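Local atomic coordinates of 2-polyprenyl-6-methoxyphenol hydroxylase-like FAD-dependent oxidoreductase (Streptomyces sp. NRRL 11266, PDB entry 6UI5), a protein that binds flavin-adenine dinucleotide and is probably a flavin-dependent oxidoreductase of the aromatic-ring hydroxylase family, with a Rossmann-like FAD-binding domain. Residues E3-V8 and C19-R24; Y150-D155 and W309-E314; E52-R57 and K102-R107. One frame throughout, in Å; residues are numbered along the deposited sequence.

Interaction 1: E3-V8 and C19-R24; sequences EPVVVV and CELAMR. With FAD (flavin-adenine dinucleotide), chain C.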
loop_
_atom_site.group_PDB
_atom_site.type_symbol
_atom_site.label_atom_id
_atom_site.label_comp_id
_atom_site.label_asym_id
_atom_site.label_seq_id
_atom_site.Cartn_x
_atom_site.Cartn_y
_atom_site.Cartn_z
ATOM N N GLU A 3 -41.864 26.209 -7.548
ATOM C CA GLU A 3 -41.255 25.232 -6.658
ATOM C C GLU A 3 -39.758 25.088 -6.966
ATOM O O GLU A 3 -39.386 24.302 -7.816
ATOM C CB GLU A 3 -41.969 23.884 -6.793
ATOM C CG GLU A 3 -42.254 23.417 -8.246
ATOM C CD GLU A 3 -43.515 24.023 -8.860
ATOM O OE1 GLU A 3 -44.519 23.292 -8.978
ATOM O OE2 GLU A 3 -43.504 25.210 -9.244
ATOM N N PRO A 4 -38.903 25.857 -6.297
ATOM C CA PRO A 4 -37.486 25.896 -6.668
ATOM C C PRO A 4 -36.666 24.848 -5.927
ATOM O O PRO A 4 -37.115 24.249 -4.951
ATOM C CB PRO A 4 -37.056 27.308 -6.242
ATOM C CG PRO A 4 -37.885 27.571 -5.028
ATOM C CD PRO A 4 -39.222 26.870 -5.273
ATOM N N VAL A 5 -35.446 24.643 -6.426
ATOM C CA VAL A 5 -34.394 23.902 -5.734
ATOM C C VAL A 5 -33.326 24.904 -5.318
ATOM O O VAL A 5 -32.824 25.662 -6.161
ATOM C CB VAL A 5 -33.786 22.802 -6.626
ATOM C CG1 VAL A 5 -32.526 22.239 -5.976
ATOM C CG2 VAL A 5 -34.795 21.691 -6.897
ATOM N N VAL A 6 -32.978 24.922 -4.027
ATOM C CA VAL A 6 -31.998 25.879 -3.508
ATOM C C VAL A 6 -30.629 25.222 -3.415
ATOM O O VAL A 6 -30.470 24.167 -2.784
ATOM C CB VAL A 6 -32.419 26.457 -2.142
ATOM C CG1 VAL A 6 -31.489 27.593 -1.765
ATOM C CG2 VAL A 6 -33.829 26.966 -2.209
ATOM N N VAL A 7 -29.644 25.862 -4.039
ATOM C CA VAL A 7 -28.238 25.469 -3.999
ATOM C C VAL A 7 -27.474 26.549 -3.250
ATOM O O VAL A 7 -27.490 27.716 -3.664
ATOM C CB VAL A 7 -27.681 25.317 -5.418
ATOM C CG1 VAL A 7 -26.194 25.011 -5.361
ATOM C CG2 VAL A 7 -28.474 24.251 -6.170
ATOM N N VAL A 8 -26.782 26.171 -2.178
ATOM C CA VAL A 8 -26.108 27.135 -1.301
ATOM C C VAL A 8 -24.614 27.057 -1.570
ATOM O O VAL A 8 -23.967 26.060 -1.226
ATOM C CB VAL A 8 -26.378 26.861 0.188
ATOM C CG1 VAL A 8 -26.023 28.078 1.031
ATOM C CG2 VAL A 8 -27.803 26.433 0.416
ATOM N N CYS A 19 -26.040 24.613 -12.935
ATOM C CA CYS A 19 -26.080 24.384 -14.377
ATOM C C CYS A 19 -26.743 23.047 -14.707
ATOM O O CYS A 19 -27.603 22.977 -15.602
ATOM C CB CYS A 19 -24.678 24.445 -14.964
ATOM S SG CYS A 19 -23.964 26.083 -14.973
ATOM N N GLU A 20 -26.350 21.967 -14.003
ATOM C CA GLU A 20 -26.991 20.670 -14.247
ATOM C C GLU A 20 -28.499 20.741 -13.998
ATOM O O GLU A 20 -29.274 20.016 -14.637
ATOM C CB GLU A 20 -26.393 19.584 -13.356
ATOM C CG GLU A 20 -24.898 19.174 -13.565
ATOM C CD GLU A 20 -24.524 18.692 -14.988
ATOM O OE1 GLU A 20 -23.459 19.120 -15.499
ATOM O OE2 GLU A 20 -25.257 17.867 -15.586
ATOM N N LEU A 21 -28.941 21.611 -13.083
ATOM C CA LEU A 21 -30.372 21.702 -12.808
ATOM C C LEU A 21 -31.084 22.587 -13.831
ATOM O O LEU A 21 -32.221 22.292 -14.229
ATOM C CB LEU A 21 -30.602 22.221 -11.393
ATOM C CG LEU A 21 -30.203 21.307 -10.234
ATOM C CD1 LEU A 21 -30.403 21.984 -8.850
ATOM C CD2 LEU A 21 -31.007 20.035 -10.323
ATOM N N ALA A 22 -30.417 23.649 -14.288
ATOM C CA ALA A 22 -31.051 24.648 -15.139
ATOM C C ALA A 22 -31.048 24.233 -16.598
ATOM O O ALA A 22 -31.972 24.584 -17.342
ATOM C CB ALA A 22 -30.345 25.994 -14.999
ATOM N N MET A 23 -30.012 23.515 -17.037
ATOM C CA MET A 23 -30.037 22.997 -18.399
ATOM C C MET A 23 -31.213 22.049 -18.618
ATOM O O MET A 23 -31.623 21.842 -19.768
ATOM C CB MET A 23 -28.721 22.304 -18.727
ATOM C CG MET A 23 -28.618 20.853 -18.211
ATOM S SD MET A 23 -27.032 20.155 -18.728
ATOM C CE MET A 23 -25.997 21.622 -18.459
ATOM N N ARG A 24 -31.777 21.494 -17.540
ATOM C CA ARG A 24 -32.946 20.630 -17.608
ATOM C C ARG A 24 -34.226 21.348 -17.161
ATOM O O ARG A 24 -35.193 20.694 -16.750
ATOM C CB ARG A 24 -32.700 19.357 -16.786
ATOM C CG ARG A 24 -31.342 18.653 -17.127
ATOM C CD ARG A 24 -31.163 17.288 -16.446
ATOM N NE ARG A 24 -30.065 16.539 -17.055
ATOM C CZ ARG A 24 -28.784 16.732 -16.752
ATOM N NH1 ARG A 24 -28.472 17.647 -15.838
ATOM N NH2 ARG A 24 -27.817 16.003 -17.330
HETATM P PA FAD C . -16.029 26.162 -1.804
HETATM O O1A FAD C . -14.986 26.376 -2.879
HETATM O O2A FAD C . -15.362 26.329 -0.449
HETATM O O5B FAD C . -17.361 27.113 -2.068
HETATM C C5B FAD C . -18.373 27.202 -1.077
HETATM C C4B FAD C . -19.151 28.541 -1.290
HETATM O O4B FAD C . -20.205 28.654 -0.519
HETATM C C3B FAD C . -18.248 29.739 -0.910
HETATM O O3B FAD C . -18.443 30.731 -1.821
HETATM C C2B FAD C . -18.761 30.166 0.479
HETATM O O2B FAD C . -18.303 31.559 0.723
HETATM C C1B FAD C . -20.051 30.074 0.306
HETATM N N9A FAD C . -20.851 29.897 1.502
HETATM C C8A FAD C . -20.506 29.216 2.618
HETATM N N7A FAD C . -21.563 29.235 3.458
HETATM C C5A FAD C . -22.566 29.910 2.848
HETATM C C6A FAD C . -23.861 30.227 3.239
HETATM N N6A FAD C . -24.736 30.037 4.386
HETATM N N1A FAD C . -24.662 30.927 2.431
HETATM C C2A FAD C . -24.222 31.324 1.216
HETATM N N3A FAD C . -22.956 31.000 0.826
HETATM C C4A FAD C . -22.131 30.301 1.636
HETATM N N1 FAD C . -8.417 22.383 -5.673
HETATM C C2 FAD C . -7.707 21.745 -6.819
HETATM O O2 FAD C . -8.297 21.155 -7.664
HETATM N N3 FAD C . -6.223 21.861 -6.896
HETATM C C4 FAD C . -5.504 22.595 -5.854
HETATM O O4 FAD C . -4.325 22.707 -5.888
HETATM C C4X FAD C . -6.255 23.226 -4.708
HETATM N N5 FAD C . -5.485 23.931 -3.709
HETATM C C5X FAD C . -6.195 24.550 -2.562
HETATM C C6 FAD C . -5.441 25.224 -1.598
HETATM C C7 FAD C . -6.078 25.820 -0.517
HETATM C C7M FAD C . -5.013 26.471 0.356
HETATM C C8 FAD C . -7.473 25.762 -0.372
HETATM C C8M FAD C . -8.087 26.453 0.852
HETATM C C9 FAD C . -8.235 25.082 -1.339
HETATM C C9A FAD C . -7.605 24.463 -2.444
HETATM N N10 FAD C . -8.408 23.718 -3.487
HETATM C C10 FAD C . -7.702 23.119 -4.616
HETATM C "C1'" FAD C . -9.878 23.678 -3.359
HETATM C "C2'" FAD C . -10.601 22.320 -3.309
HETATM O "O2'" FAD C . -10.772 21.780 -4.567
HETATM C "C3'" FAD C . -12.029 22.505 -2.800
HETATM O "O3'" FAD C . -12.523 21.233 -2.520
HETATM C "C4'" FAD C . -13.019 23.142 -3.796
HETATM O "O4'" FAD C . -12.658 24.423 -4.228
HETATM C "C5'" FAD C . -14.313 23.270 -2.984
HETATM O "O5'" FAD C . -15.421 23.446 -3.822
HETATM P P FAD C . -16.917 23.724 -3.180
HETATM O O1P FAD C . -17.746 24.483 -4.189
HETATM O O2P FAD C . -17.617 22.480 -2.668
HETATM O O3P FAD C . -16.629 24.621 -1.821
#
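One methyl of Leu-21 does all the touching in this contact: CD1 lies 3.6 Å from Val-5 CG1 and 4.0 Å from Val-7 CG2. It is the packing of the first helix on the first strand in the beta-alpha-beta unit that opens a Rossmann-type FAD-binding fold, strand 5-8, helix 12-22 and strand 28-31. Val-5 and Val-7, alternate residues of the strand, both point toward the helix, but they offer different branches. In Val-5 the branch opposite the backbone N (CG1, chi1 169°) meets Leu-21 with the two side chains crossing at about a right angle, whereas in Val-7 the CG2 branch meets it tip to tip. All three residues are buried, and the contact is purely apolar. Val-8 at the strand's end turns to the cofactor, its CG1 3.5 Å from the adenine N1A of FAD. Farther out, helix 295-316 adds Ile-311 to the packing around Leu-21. Arg-24, just along the chain, reaches back: its NH1 donates to Glu-20 O at 2.8 Å and, in a straighter salt-bridge bond (164°), to Glu-20 OE2, met on the anti side of the carboxylate at 3.2 Å.

Interaction 2: Y150-D155 and W309-E314; sequences YLVGCD and WKIAAE. Unlike the reference sequence in segment 309-314: Glu-314 (reference Asp). With FAD (flavin-adenine dinucleotide), chain C.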
loop_
_atom_site.group_PDB
_atom_site.type_symbol
_atom_site.label_atom_id
_atom_site.label_comp_id
_atom_site.label_asym_id
_atom_site.label_seq_id
_atom_site.Cartn_x
_atom_site.Cartn_y
_atom_site.Cartn_z
ATOM N N TYR A 150 -35.950 20.942 -3.026
ATOM C CA TYR A 150 -34.795 20.273 -2.459
ATOM C C TYR A 150 -33.812 21.349 -2.030
ATOM O O TYR A 150 -33.761 22.432 -2.620
ATOM C CB TYR A 150 -34.132 19.303 -3.458
ATOM C CG TYR A 150 -34.982 18.109 -3.807
ATOM C CD1 TYR A 150 -35.076 17.037 -2.935
ATOM C CD2 TYR A 150 -35.680 18.038 -5.015
ATOM C CE1 TYR A 150 -35.846 15.948 -3.226
ATOM C CE2 TYR A 150 -36.467 16.921 -5.329
ATOM C CZ TYR A 150 -36.544 15.885 -4.420
ATOM O OH TYR A 150 -37.310 14.768 -4.661
ATOM N N LEU A 151 -33.030 21.038 -1.002
ATOM C CA LEU A 151 -31.980 21.919 -0.517
ATOM C C LEU A 151 -30.651 21.192 -0.651
ATOM O O LEU A 151 -30.455 20.141 -0.038
ATOM C CB LEU A 151 -32.237 22.337 0.936
ATOM C CG LEU A 151 -31.032 22.932 1.657
ATOM C CD1 LEU A 151 -30.592 24.224 0.983
ATOM C CD2 LEU A 151 -31.329 23.134 3.127
ATOM N N VAL A 152 -29.741 21.745 -1.447
ATOM C CA VAL A 152 -28.406 21.175 -1.607
ATOM C C VAL A 152 -27.406 22.148 -1.009
ATOM O O VAL A 152 -27.290 23.295 -1.458
ATOM C CB VAL A 152 -28.057 20.884 -3.077
ATOM C CG1 VAL A 152 -26.752 20.136 -3.132
ATOM C CG2 VAL A 152 -29.171 20.091 -3.754
ATOM N N GLY A 153 -26.701 21.694 0.017
ATOM C CA GLY A 153 -25.628 22.472 0.566
ATOM C C GLY A 153 -24.331 22.219 -0.161
ATOM O O GLY A 153 -23.705 21.173 0.034
ATOM N N CYS A 154 -23.920 23.159 -1.008
ATOM C CA CYS A 154 -22.564 23.191 -1.542
ATOM C C CYS A 154 -21.767 24.334 -0.902
ATOM O O CYS A 154 -21.007 25.048 -1.564
ATOM C CB CYS A 154 -22.603 23.304 -3.065
ATOM S SG CYS A 154 -23.826 22.186 -3.864
ATOM N N ASP A 155 -21.960 24.547 0.400
ATOM C CA ASP A 155 -21.439 25.739 1.062
ATOM C C ASP A 155 -20.092 25.519 1.737
ATOM O O ASP A 155 -19.758 26.252 2.671
ATOM C CB ASP A 155 -22.448 26.263 2.084
ATOM C CG ASP A 155 -23.109 25.146 2.871
ATOM O OD1 ASP A 155 -23.157 23.989 2.352
ATOM O OD2 ASP A 155 -23.587 25.440 3.999
ATOM N N TRP A 309 -29.496 15.761 -12.496
ATOM C CA TRP A 309 -30.112 14.826 -13.450
ATOM C C TRP A 309 -30.952 13.874 -12.607
ATOM O O TRP A 309 -32.157 13.730 -12.853
ATOM C CB TRP A 309 -29.127 14.107 -14.404
ATOM C CG TRP A 309 -28.475 12.743 -13.984
ATOM C CD1 TRP A 309 -27.189 12.546 -13.574
ATOM C CD2 TRP A 309 -29.084 11.438 -14.004
ATOM N NE1 TRP A 309 -26.961 11.209 -13.294
ATOM C CE2 TRP A 309 -28.109 10.508 -13.558
ATOM C CE3 TRP A 309 -30.356 10.965 -14.355
ATOM C CZ2 TRP A 309 -28.372 9.131 -13.446
ATOM C CZ3 TRP A 309 -30.616 9.587 -14.252
ATOM C CH2 TRP A 309 -29.623 8.693 -13.802
ATOM N N LYS A 310 -30.388 13.330 -11.528
ATOM C CA LYS A 310 -31.233 12.578 -10.606
ATOM C C LYS A 310 -32.305 13.468 -9.986
ATOM O O LYS A 310 -33.497 13.135 -10.040
ATOM C CB LYS A 310 -30.386 11.908 -9.544
ATOM C CG LYS A 310 -29.243 11.176 -10.185
ATOM C CD LYS A 310 -28.700 10.111 -9.301
ATOM C CE LYS A 310 -27.423 9.634 -9.896
ATOM N NZ LYS A 310 -26.674 8.795 -8.939
ATOM N N ILE A 311 -31.914 14.621 -9.418
ATOM C CA ILE A 311 -32.920 15.566 -8.943
ATOM C C ILE A 311 -33.838 15.973 -10.086
ATOM O O ILE A 311 -35.070 16.017 -9.934
ATOM C CB ILE A 311 -32.277 16.812 -8.297
ATOM C CG1 ILE A 311 -31.951 16.590 -6.836
ATOM C CG2 ILE A 311 -33.267 17.963 -8.355
ATOM C CD1 ILE A 311 -31.298 17.771 -6.213
ATOM N N ALA A 312 -33.260 16.286 -11.254
ATOM C CA ALA A 312 -34.115 16.715 -12.364
ATOM C C ALA A 312 -35.118 15.628 -12.730
ATOM O O ALA A 312 -36.304 15.912 -12.954
ATOM C CB ALA A 312 -33.279 17.098 -13.583
ATOM N N ALA A 313 -34.664 14.371 -12.758
ATOM C CA ALA A 313 -35.570 13.259 -13.019
ATOM C C ALA A 313 -36.690 13.203 -11.989
ATOM O O ALA A 313 -37.855 12.985 -12.341
ATOM C CB ALA A 313 -34.802 11.935 -13.034
ATOM N N GLU A 314 -36.360 13.378 -10.711
ATOM C CA GLU A 314 -37.407 13.351 -9.698
ATOM C C GLU A 314 -38.392 14.488 -9.902
ATOM O O GLU A 314 -39.609 14.286 -9.832
ATOM C CB GLU A 314 -36.808 13.419 -8.302
ATOM C CG GLU A 314 -37.874 13.486 -7.238
ATOM C CD GLU A 314 -38.515 12.149 -6.966
ATOM O OE1 GLU A 314 -39.691 12.141 -6.525
ATOM O OE2 GLU A 314 -37.839 11.115 -7.193
HETATM P PA FAD C . -16.029 26.162 -1.804
HETATM O O1A FAD C . -14.986 26.376 -2.879
HETATM O O2A FAD C . -15.362 26.329 -0.449
HETATM O O5B FAD C . -17.361 27.113 -2.068
HETATM C C5B FAD C . -18.373 27.202 -1.077
HETATM C C4B FAD C . -19.151 28.541 -1.290
HETATM O O4B FAD C . -20.205 28.654 -0.519
HETATM C C3B FAD C . -18.248 29.739 -0.910
HETATM O O3B FAD C . -18.443 30.731 -1.821
HETATM C C2B FAD C . -18.761 30.166 0.479
HETATM O O2B FAD C . -18.303 31.559 0.723
HETATM C C1B FAD C . -20.051 30.074 0.306
HETATM N N9A FAD C . -20.851 29.897 1.502
HETATM C C8A FAD C . -20.506 29.216 2.618
HETATM N N7A FAD C . -21.563 29.235 3.458
HETATM C C5A FAD C . -22.566 29.910 2.848
HETATM C C6A FAD C . -23.861 30.227 3.239
HETATM N N6A FAD C . -24.736 30.037 4.386
HETATM N N1A FAD C . -24.662 30.927 2.431
HETATM C C2A FAD C . -24.222 31.324 1.216
HETATM N N3A FAD C . -22.956 31.000 0.826
HETATM C C4A FAD C . -22.131 30.301 1.636
HETATM N N1 FAD C . -8.417 22.383 -5.673
HETATM C C2 FAD C . -7.707 21.745 -6.819
HETATM O O2 FAD C . -8.297 21.155 -7.664
HETATM N N3 FAD C . -6.223 21.861 -6.896
HETATM C C4 FAD C . -5.504 22.595 -5.854
HETATM O O4 FAD C . -4.325 22.707 -5.888
HETATM C C4X FAD C . -6.255 23.226 -4.708
HETATM N N5 FAD C . -5.485 23.931 -3.709
HETATM C C5X FAD C . -6.195 24.550 -2.562
HETATM C C6 FAD C . -5.441 25.224 -1.598
HETATM C C7 FAD C . -6.078 25.820 -0.517
HETATM C C7M FAD C . -5.013 26.471 0.356
HETATM C C8 FAD C . -7.473 25.762 -0.372
HETATM C C8M FAD C . -8.087 26.453 0.852
HETATM C C9 FAD C . -8.235 25.082 -1.339
HETATM C C9A FAD C . -7.605 24.463 -2.444
HETATM N N10 FAD C . -8.408 23.718 -3.487
HETATM C C10 FAD C . -7.702 23.119 -4.616
HETATM C "C1'" FAD C . -9.878 23.678 -3.359
HETATM C "C2'" FAD C . -10.601 22.320 -3.309
HETATM O "O2'" FAD C . -10.772 21.780 -4.567
HETATM C "C3'" FAD C . -12.029 22.505 -2.800
HETATM O "O3'" FAD C . -12.523 21.233 -2.520
HETATM C "C4'" FAD C . -13.019 23.142 -3.796
HETATM O "O4'" FAD C . -12.658 24.423 -4.228
HETATM C "C5'" FAD C . -14.313 23.270 -2.984
HETATM O "O5'" FAD C . -15.421 23.446 -3.822
HETATM P P FAD C . -16.917 23.724 -3.180
HETATM O O1P FAD C . -17.746 24.483 -4.189
HETATM O O2P FAD C . -17.617 22.480 -2.668
HETATM O O3P FAD C . -16.629 24.621 -1.821
#
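Tyr-150 and Ile-311 owe their meeting to their first torsions. In Tyr-150, chi1 of -67° sets CG opposite the carbonyl carbon and sends the ring toward the helix, while in Ile-311, chi1 of -85° directs CG1 and its terminal CD1 to the sheet and leaves CG2 for the tyrosine. The two side chains therefore slide past each other in opposite directions, with Tyr-150 CD2 4.1 Å from Ile-311 CG2, an oblique approach to the ring. The other isoleucine branch reaches two residues further along the strand: Ile-311 CD1 meets Val-152 CG2 tip to tip at 4.0 Å. A single isoleucine thus spans the two strand residues that point toward the helix, and all three are buried. At the far end of the ring, the chain of Glu-314 crosses the tyrosine at about a right angle. Its CG lies at the ring edge, near the ring plane, but implausibly close to the hydroxyl, so its exact placement is doubtful; the carboxylate is turned 82° from the ring. Arg-278 supplies a cation-pi partner to the same ring. Beyond the strand, the chain reaches the cofactor, where Asp-155 O lies 3.1 Å from C8A and Cys-154 O 3.4 Å from C5B of FAD. The short strand and helix segments run almost antiparallel, with their axes 11.5 Å apart. This is the helix-on-sheet layering of a Rossmann-like FAD-binding domain, in which strand 150-153 sits beside strand 5-8 and a helix from much later in the chain packs against the sheet.

Interaction 3: E52-R57 and K102-R107; sequences EMLDQR and KVLIDR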
loop_
_atom_site.group_PDB
_atom_site.type_symbol
_atom_site.label_atom_id
_atom_site.label_comp_id
_atom_site.label_asym_id
_atom_site.label_seq_id
_atom_site.Cartn_x
_atom_site.Cartn_y
_atom_site.Cartn_z
ATOM N N GLU A 52 -13.180 15.619 -18.695
ATOM C CA GLU A 52 -14.251 14.880 -19.395
ATOM C C GLU A 52 -15.636 15.348 -18.949
ATOM O O GLU A 52 -16.521 15.568 -19.780
ATOM C CB GLU A 52 -14.144 13.343 -19.218
ATOM C CG GLU A 52 -12.741 12.702 -19.164
ATOM C CD GLU A 52 -12.745 11.145 -18.925
ATOM O OE1 GLU A 52 -11.960 10.461 -19.624
ATOM O OE2 GLU A 52 -13.516 10.609 -18.070
ATOM N N MET A 53 -15.839 15.517 -17.634
ATOM C CA MET A 53 -17.137 15.979 -17.143
ATOM C C MET A 53 -17.481 17.375 -17.637
ATOM O O MET A 53 -18.663 17.683 -17.826
ATOM C CB MET A 53 -17.167 15.982 -15.620
ATOM C CG MET A 53 -17.195 14.607 -15.039
ATOM S SD MET A 53 -17.418 14.708 -13.279
ATOM C CE MET A 53 -15.697 14.689 -12.731
ATOM N N LEU A 54 -16.478 18.244 -17.816
ATOM C CA LEU A 54 -16.764 19.562 -18.375
ATOM C C LEU A 54 -16.957 19.485 -19.882
ATOM O O LEU A 54 -17.716 20.283 -20.445
ATOM C CB LEU A 54 -15.651 20.561 -18.040
ATOM C CG LEU A 54 -15.327 20.961 -16.599
ATOM C CD1 LEU A 54 -14.005 21.747 -16.525
ATOM C CD2 LEU A 54 -16.411 21.831 -16.056
ATOM N N ASP A 55 -16.289 18.530 -20.541
ATOM C CA ASP A 55 -16.479 18.339 -21.979
ATOM C C ASP A 55 -17.918 17.954 -22.293
ATOM O O ASP A 55 -18.486 18.396 -23.293
ATOM C CB ASP A 55 -15.523 17.276 -22.499
ATOM C CG ASP A 55 -14.431 17.848 -23.348
ATOM O OD1 ASP A 55 -14.599 18.987 -23.847
ATOM O OD2 ASP A 55 -13.412 17.151 -23.535
ATOM N N GLN A 56 -18.527 17.145 -21.430
ATOM C CA GLN A 56 -19.921 16.756 -21.580
ATOM C C GLN A 56 -20.873 17.941 -21.647
ATOM O O GLN A 56 -22.049 17.747 -21.989
ATOM C CB GLN A 56 -20.291 15.823 -20.413
ATOM C CG GLN A 56 -19.731 14.403 -20.620
ATOM C CD GLN A 56 -19.935 13.512 -19.435
ATOM O OE1 GLN A 56 -19.278 12.471 -19.344
ATOM N NE2 GLN A 56 -20.836 13.912 -18.489
ATOM N N ARG A 57 -20.411 19.164 -21.340
ATOM C CA ARG A 57 -21.303 20.314 -21.378
ATOM C C ARG A 57 -20.692 21.461 -22.178
ATOM O O ARG A 57 -21.117 22.629 -22.034
ATOM C CB ARG A 57 -21.664 20.729 -19.947
ATOM C CG ARG A 57 -22.078 19.507 -19.109
ATOM C CD ARG A 57 -23.576 19.290 -19.104
ATOM N NE ARG A 57 -23.998 18.178 -18.238
ATOM C CZ ARG A 57 -24.256 16.959 -18.689
ATOM N NH1 ARG A 57 -24.161 16.705 -20.001
ATOM N NH2 ARG A 57 -24.645 16.027 -17.816
ATOM N N LYS A 102 -15.558 31.423 -13.719
ATOM C CA LYS A 102 -16.138 32.426 -14.598
ATOM C C LYS A 102 -16.984 31.769 -15.686
ATOM O O LYS A 102 -18.125 32.181 -15.925
ATOM C CB LYS A 102 -15.029 33.298 -15.178
ATOM C CG LYS A 102 -15.477 34.306 -16.209
ATOM C CD LYS A 102 -16.121 35.487 -15.576
ATOM C CE LYS A 102 -16.591 36.464 -16.634
ATOM N NZ LYS A 102 -17.665 35.909 -17.487
ATOM N N VAL A 103 -16.476 30.702 -16.323
ATOM C CA VAL A 103 -17.307 30.135 -17.387
ATOM C C VAL A 103 -18.550 29.473 -16.800
ATOM O O VAL A 103 -19.606 29.447 -17.450
ATOM C CB VAL A 103 -16.538 29.164 -18.315
ATOM C CG1 VAL A 103 -15.280 29.815 -18.879
ATOM C CG2 VAL A 103 -16.217 27.882 -17.626
ATOM N N LEU A 104 -18.483 28.969 -15.562
ATOM C CA LEU A 104 -19.699 28.372 -15.017
ATOM C C LEU A 104 -20.693 29.425 -14.512
ATOM O O LEU A 104 -21.913 29.217 -14.621
ATOM C CB LEU A 104 -19.367 27.369 -13.921
ATOM C CG LEU A 104 -18.340 26.301 -14.295
ATOM C CD1 LEU A 104 -17.621 25.780 -13.042
ATOM C CD2 LEU A 104 -18.972 25.104 -15.104
ATOM N N ILE A 105 -20.212 30.553 -13.973
ATOM C CA ILE A 105 -21.129 31.657 -13.697
ATOM C C ILE A 105 -21.789 32.118 -14.988
ATOM O O ILE A 105 -22.996 32.387 -15.026
ATOM C CB ILE A 105 -20.399 32.816 -12.989
ATOM C CG1 ILE A 105 -19.891 32.395 -11.607
ATOM C CG2 ILE A 105 -21.319 34.034 -12.912
ATOM C CD1 ILE A 105 -18.914 33.415 -10.981
ATOM N N ASP A 106 -21.012 32.211 -16.068
ATOM C CA ASP A 106 -21.593 32.587 -17.353
ATOM C C ASP A 106 -22.664 31.598 -17.780
ATOM O O ASP A 106 -23.799 31.989 -18.082
ATOM C CB ASP A 106 -20.514 32.676 -18.420
ATOM C CG ASP A 106 -19.751 33.972 -18.365
ATOM O OD1 ASP A 106 -20.145 34.890 -17.603
ATOM O OD2 ASP A 106 -18.745 34.068 -19.095
ATOM N N ARG A 107 -22.318 30.304 -17.810
ATOM C CA ARG A 107 -23.286 29.300 -18.250
ATOM C C ARG A 107 -24.513 29.298 -17.354
ATOM O O ARG A 107 -25.640 29.123 -17.841
ATOM C CB ARG A 107 -22.654 27.911 -18.279
ATOM C CG ARG A 107 -23.660 26.805 -18.522
ATOM C CD ARG A 107 -24.122 26.821 -19.959
ATOM N NE ARG A 107 -22.982 26.687 -20.854
ATOM C CZ ARG A 107 -22.538 25.529 -21.342
ATOM N NH1 ARG A 107 -23.153 24.354 -21.045
ATOM N NH2 ARG A 107 -21.464 25.560 -22.131
#
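Hydrogen bonding carries the polar half of this contact: Arg-107 grips the backbone carbonyl of Arg-57 end-on, with both terminal nitrogens on one oxygen. NH1 donates to Arg-57 O at 2.8 Å, lying in the carbonyl plane, and NH2 donates to the same oxygen at 3.0 Å, nearly in line with the C=O bond. The oxygen sits at the edge of the guanidinium, close to its plane. Sharing one acceptor bends both bonds, to 142° and 137°, but fixes the rotation of the group. Bends at chi2 and chi3 fold the arginine chain instead of extending it, which brings the guanidinium up to the carbonyl of Arg-57.

The apolar half is a single light touch, Leu-54 CD2 to Leu-104 CD2 at 4.3 Å. Met-16 of helix 12-22 touches both leucines and so adds a third helix to the packing.

Charge enters through the side chain of Arg-57, whose guanidinium is directed elsewhere. Its NE forms a salt bridge with Glu-20 and its NH2 a hydrogen bond with Pro-470 O. Arg-57 NE stays 6.8 Å from Arg-107 NH1. The Glu-20 carboxylate probably offsets some of the positive charge gathered here.

Taken together, this is helix-to-helix packing within the FAD-binding domain, with an arginine holding a backbone carbonyl of the neighbouring segment.

How the interactions relate
From the N terminus, interaction 1 closes first, a short loop of ten residues in which strand 5-8 turns into helix 12-22. Interaction 3 follows, joining 52-57 to 102-107, and interaction 2 comes last, spanning from 150-155 to 309-314; the three are in series, none enclosing or crossing another. In space they converge. Interactions 1 and 2 share the parallel sheet, where Val-6 pairs with Tyr-150 and Val-152 by probable backbone hydrogen bonds, and both touch FAD. Interaction 3 joins interaction 1 through the packing of Met-23 against Arg-57 and of Cys-19 against Arg-107. Interactions 2 and 3 do not touch, so interaction 1 links them.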